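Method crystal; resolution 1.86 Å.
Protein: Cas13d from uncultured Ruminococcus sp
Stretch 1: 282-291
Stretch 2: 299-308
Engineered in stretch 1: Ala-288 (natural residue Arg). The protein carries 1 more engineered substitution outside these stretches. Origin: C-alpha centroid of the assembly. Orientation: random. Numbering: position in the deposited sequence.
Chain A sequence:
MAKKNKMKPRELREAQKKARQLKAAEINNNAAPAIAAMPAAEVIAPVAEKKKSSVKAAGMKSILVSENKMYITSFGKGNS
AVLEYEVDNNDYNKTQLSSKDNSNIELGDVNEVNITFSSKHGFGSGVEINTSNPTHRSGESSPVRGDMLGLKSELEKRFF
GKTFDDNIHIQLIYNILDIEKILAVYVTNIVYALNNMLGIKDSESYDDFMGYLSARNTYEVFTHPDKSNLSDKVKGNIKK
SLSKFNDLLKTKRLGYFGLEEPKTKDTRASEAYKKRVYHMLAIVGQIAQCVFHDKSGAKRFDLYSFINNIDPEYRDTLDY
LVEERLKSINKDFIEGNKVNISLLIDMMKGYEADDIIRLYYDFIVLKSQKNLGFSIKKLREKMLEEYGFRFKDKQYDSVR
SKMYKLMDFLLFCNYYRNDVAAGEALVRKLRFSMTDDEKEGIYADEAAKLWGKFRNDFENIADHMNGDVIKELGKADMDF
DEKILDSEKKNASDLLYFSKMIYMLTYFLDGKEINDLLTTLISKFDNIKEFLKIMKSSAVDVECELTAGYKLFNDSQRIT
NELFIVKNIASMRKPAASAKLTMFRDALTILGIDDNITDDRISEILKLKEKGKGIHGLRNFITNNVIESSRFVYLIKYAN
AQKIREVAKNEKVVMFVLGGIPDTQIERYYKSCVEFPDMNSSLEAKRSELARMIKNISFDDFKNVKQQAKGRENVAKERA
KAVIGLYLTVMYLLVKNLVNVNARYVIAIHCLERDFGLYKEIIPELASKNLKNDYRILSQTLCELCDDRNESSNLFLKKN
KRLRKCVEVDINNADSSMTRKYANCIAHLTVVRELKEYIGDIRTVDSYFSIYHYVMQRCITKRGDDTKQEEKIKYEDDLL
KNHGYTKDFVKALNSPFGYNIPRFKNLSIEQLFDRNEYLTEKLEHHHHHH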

# COMPACT_ATOMS: atom_id res chain seq x y z
N ALA A 282 14.29 14.26 5.91
CA ALA A 282 15.61 13.93 5.34
C ALA A 282 15.66 12.43 5.02
O ALA A 282 16.25 12.08 4.04
CB ALA A 282 16.67 14.33 6.31
N ILE A 283 15.11 11.59 5.87
CA ILE A 283 15.10 10.13 5.59
C ILE A 283 14.26 9.84 4.35
O ILE A 283 14.69 9.11 3.51
CB ILE A 283 14.63 9.32 6.81
CG1 ILE A 283 15.71 9.30 7.89
CG2 ILE A 283 14.23 7.93 6.40
CD1 ILE A 283 15.22 8.85 9.22
N VAL A 284 13.10 10.49 4.24
CA VAL A 284 12.23 10.30 3.05
C VAL A 284 13.02 10.74 1.82
O VAL A 284 13.00 10.04 0.85
CB VAL A 284 10.93 11.10 3.20
CG1 VAL A 284 10.21 11.24 1.88
CG2 VAL A 284 10.01 10.49 4.23
N GLY A 285 13.72 11.85 1.90
CA GLY A 285 14.52 12.34 0.77
C GLY A 285 15.62 11.36 0.39
O GLY A 285 15.85 11.17 -0.78
N GLN A 286 16.26 10.77 1.39
CA GLN A 286 17.34 9.79 1.15
C GLN A 286 16.79 8.57 0.42
O GLN A 286 17.41 8.11 -0.51
CB GLN A 286 18.00 9.44 2.48
CG GLN A 286 18.74 8.12 2.48
CD GLN A 286 20.04 8.16 1.72
OE1 GLN A 286 20.58 9.21 1.43
NE2 GLN A 286 20.54 6.99 1.38
N ILE A 287 15.63 8.08 0.83
CA ILE A 287 15.02 6.91 0.16
C ILE A 287 14.72 7.28 -1.29
O ILE A 287 15.01 6.51 -2.16
CB ILE A 287 13.77 6.41 0.90
CG1 ILE A 287 14.10 5.98 2.33
CG2 ILE A 287 13.13 5.29 0.12
CD1 ILE A 287 12.91 5.77 3.19
N ALA A 288 14.23 8.49 -1.52
CA ALA A 288 13.90 8.96 -2.88
C ALA A 288 15.16 8.95 -3.74
O ALA A 288 15.08 8.54 -4.86
CB ALA A 288 13.28 10.32 -2.82
N GLN A 289 16.29 9.31 -3.17
CA GLN A 289 17.59 9.36 -3.89
C GLN A 289 18.11 7.96 -4.20
O GLN A 289 19.04 7.85 -4.96
CB GLN A 289 18.60 10.19 -3.11
CG GLN A 289 18.27 11.66 -3.07
CD GLN A 289 19.09 12.37 -2.03
OE1 GLN A 289 20.24 12.06 -1.81
NE2 GLN A 289 18.49 13.32 -1.35
N CYS A 290 17.57 6.94 -3.54
CA CYS A 290 18.01 5.55 -3.76
C CYS A 290 17.15 4.83 -4.79
O CYS A 290 17.62 3.85 -5.30
CB CYS A 290 17.93 4.77 -2.47
SG CYS A 290 19.15 5.31 -1.26
N VAL A 291 15.91 5.27 -5.00
CA VAL A 291 15.02 4.56 -5.95
C VAL A 291 14.78 5.38 -7.22
O VAL A 291 14.12 4.87 -8.10
CB VAL A 291 13.71 4.16 -5.27
CG1 VAL A 291 13.95 3.13 -4.19
CG2 VAL A 291 13.02 5.36 -4.68
N LYS A 299 22.25 7.38 -8.79
CA LYS A 299 21.38 7.11 -7.63
C LYS A 299 22.24 6.59 -6.48
O LYS A 299 23.34 6.14 -6.74
CB LYS A 299 20.26 6.15 -8.03
CG LYS A 299 20.58 4.68 -8.01
CD LYS A 299 19.31 3.87 -8.06
CE LYS A 299 19.53 2.39 -8.13
NZ LYS A 299 20.94 2.07 -7.86
N ARG A 300 21.77 6.75 -5.25
CA ARG A 300 22.55 6.27 -4.10
C ARG A 300 22.42 4.75 -3.99
O ARG A 300 21.38 4.24 -4.34
CB ARG A 300 22.14 6.99 -2.83
CG ARG A 300 22.23 8.50 -2.96
CD ARG A 300 22.28 9.17 -1.61
NE ARG A 300 23.21 8.42 -0.79
CZ ARG A 300 24.45 8.77 -0.54
NH1 ARG A 300 24.91 9.92 -1.00
NH2 ARG A 300 25.23 7.98 0.17
N PHE A 301 23.45 4.09 -3.48
CA PHE A 301 23.47 2.62 -3.34
C PHE A 301 23.32 2.20 -1.87
O PHE A 301 23.43 1.02 -1.61
CB PHE A 301 24.78 2.10 -3.92
CG PHE A 301 24.80 2.14 -5.42
CD1 PHE A 301 24.20 1.15 -6.16
CD2 PHE A 301 25.36 3.21 -6.08
CE1 PHE A 301 24.18 1.20 -7.54
CE2 PHE A 301 25.34 3.26 -7.46
CZ PHE A 301 24.76 2.26 -8.18
N ASP A 302 23.00 3.14 -0.99
CA ASP A 302 22.99 2.85 0.46
C ASP A 302 21.58 2.77 1.06
O ASP A 302 21.46 2.97 2.24
CB ASP A 302 23.93 3.78 1.22
CG ASP A 302 23.63 5.26 1.06
OD1 ASP A 302 22.87 5.60 0.19
OD2 ASP A 302 24.18 6.04 1.82
N LEU A 303 20.60 2.33 0.28
CA LEU A 303 19.19 2.26 0.76
C LEU A 303 19.10 1.36 1.99
O LEU A 303 18.41 1.70 2.91
CB LEU A 303 18.37 1.59 -0.36
CG LEU A 303 16.88 1.87 -0.42
CD1 LEU A 303 16.12 0.70 -0.99
CD2 LEU A 303 16.31 2.35 0.89
N TYR A 304 19.80 0.24 1.97
CA TYR A 304 19.66 -0.74 3.06
C TYR A 304 20.66 -0.54 4.19
O TYR A 304 20.48 -1.16 5.19
CB TYR A 304 19.71 -2.14 2.47
CG TYR A 304 18.71 -2.32 1.37
CD1 TYR A 304 17.36 -2.39 1.65
CD2 TYR A 304 19.09 -2.38 0.05
CE1 TYR A 304 16.42 -2.52 0.66
CE2 TYR A 304 18.17 -2.52 -0.96
CZ TYR A 304 16.82 -2.60 -0.66
OH TYR A 304 15.89 -2.75 -1.62
N SER A 305 21.67 0.29 4.01
CA SER A 305 22.70 0.45 5.07
C SER A 305 22.71 1.85 5.69
O SER A 305 23.12 1.95 6.82
CB SER A 305 24.04 0.14 4.50
OG SER A 305 24.36 1.05 3.48
N PHE A 306 22.16 2.84 5.01
CA PHE A 306 22.31 4.26 5.44
C PHE A 306 21.78 4.51 6.85
O PHE A 306 22.41 5.28 7.54
CB PHE A 306 21.73 5.22 4.40
CG PHE A 306 20.28 5.55 4.59
CD1 PHE A 306 19.89 6.51 5.50
CD2 PHE A 306 19.29 4.82 3.96
CE1 PHE A 306 18.56 6.80 5.72
CE2 PHE A 306 17.95 5.11 4.19
CZ PHE A 306 17.59 6.09 5.06
N ILE A 307 20.69 3.88 7.23
CA ILE A 307 20.07 4.20 8.55
C ILE A 307 21.03 3.88 9.69
O ILE A 307 20.90 4.51 10.71
CB ILE A 307 18.67 3.60 8.74
CG1 ILE A 307 17.89 4.37 9.80
CG2 ILE A 307 18.74 2.13 9.06
CD1 ILE A 307 17.72 5.82 9.49
N ASN A 308 21.87 2.87 9.51
CA ASN A 308 22.83 2.47 10.56
C ASN A 308 24.16 3.22 10.43
O ASN A 308 24.95 3.10 11.32
CB ASN A 308 23.07 0.96 10.54
CG ASN A 308 21.80 0.18 10.78
OD1 ASN A 308 21.35 0.04 11.90
ND2 ASN A 308 21.20 -0.31 9.72

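What forms the apolar centre of the contact? Phe-306 points its CA-to-CB bond toward the helix of 282-291 and, buried, fills the space beside Gln-286. The Gln-286 methylene CG lies 3.3 Å from the Phe-306 ring centroid, almost on the ring normal, a CH-pi contact that uses the apolar part of a polar side chain. Ile-283 meets the edge of the same ring, CG2 to Phe-306 CZ at 4.1 Å.

How does this packing extend along the helix? Ile-283, Ile-287 and Cys-290 recur at helical spacing, so their side chains can line one flank. Ile-283 CD1 touches Ile-307 CD1 at 3.9 Å, while Cys-290 CB packs 3.7 Å from Leu-303 CG, where both residues are buried.

How is Gln-286 satisfied at its polar end? Gln-286 NE2 donates to Asp-302 OD1 at 3.0 Å, and its OE1 is hydrogen-bonded elsewhere in the structure. Asp-302 also forms a salt bridge with Arg-300, whose NH2 lies 2.8 Å from Asp-302 OD2, so one carboxylate serves both stretches.

What ties the backbones together? Arg-300 N donates to Gln-289 O at 3.0 Å and a nearly straight 172°. Beside this bond, the aliphatic part of Lys-299 reaches the helix, its CD 3.2 Å from Cys-290 O.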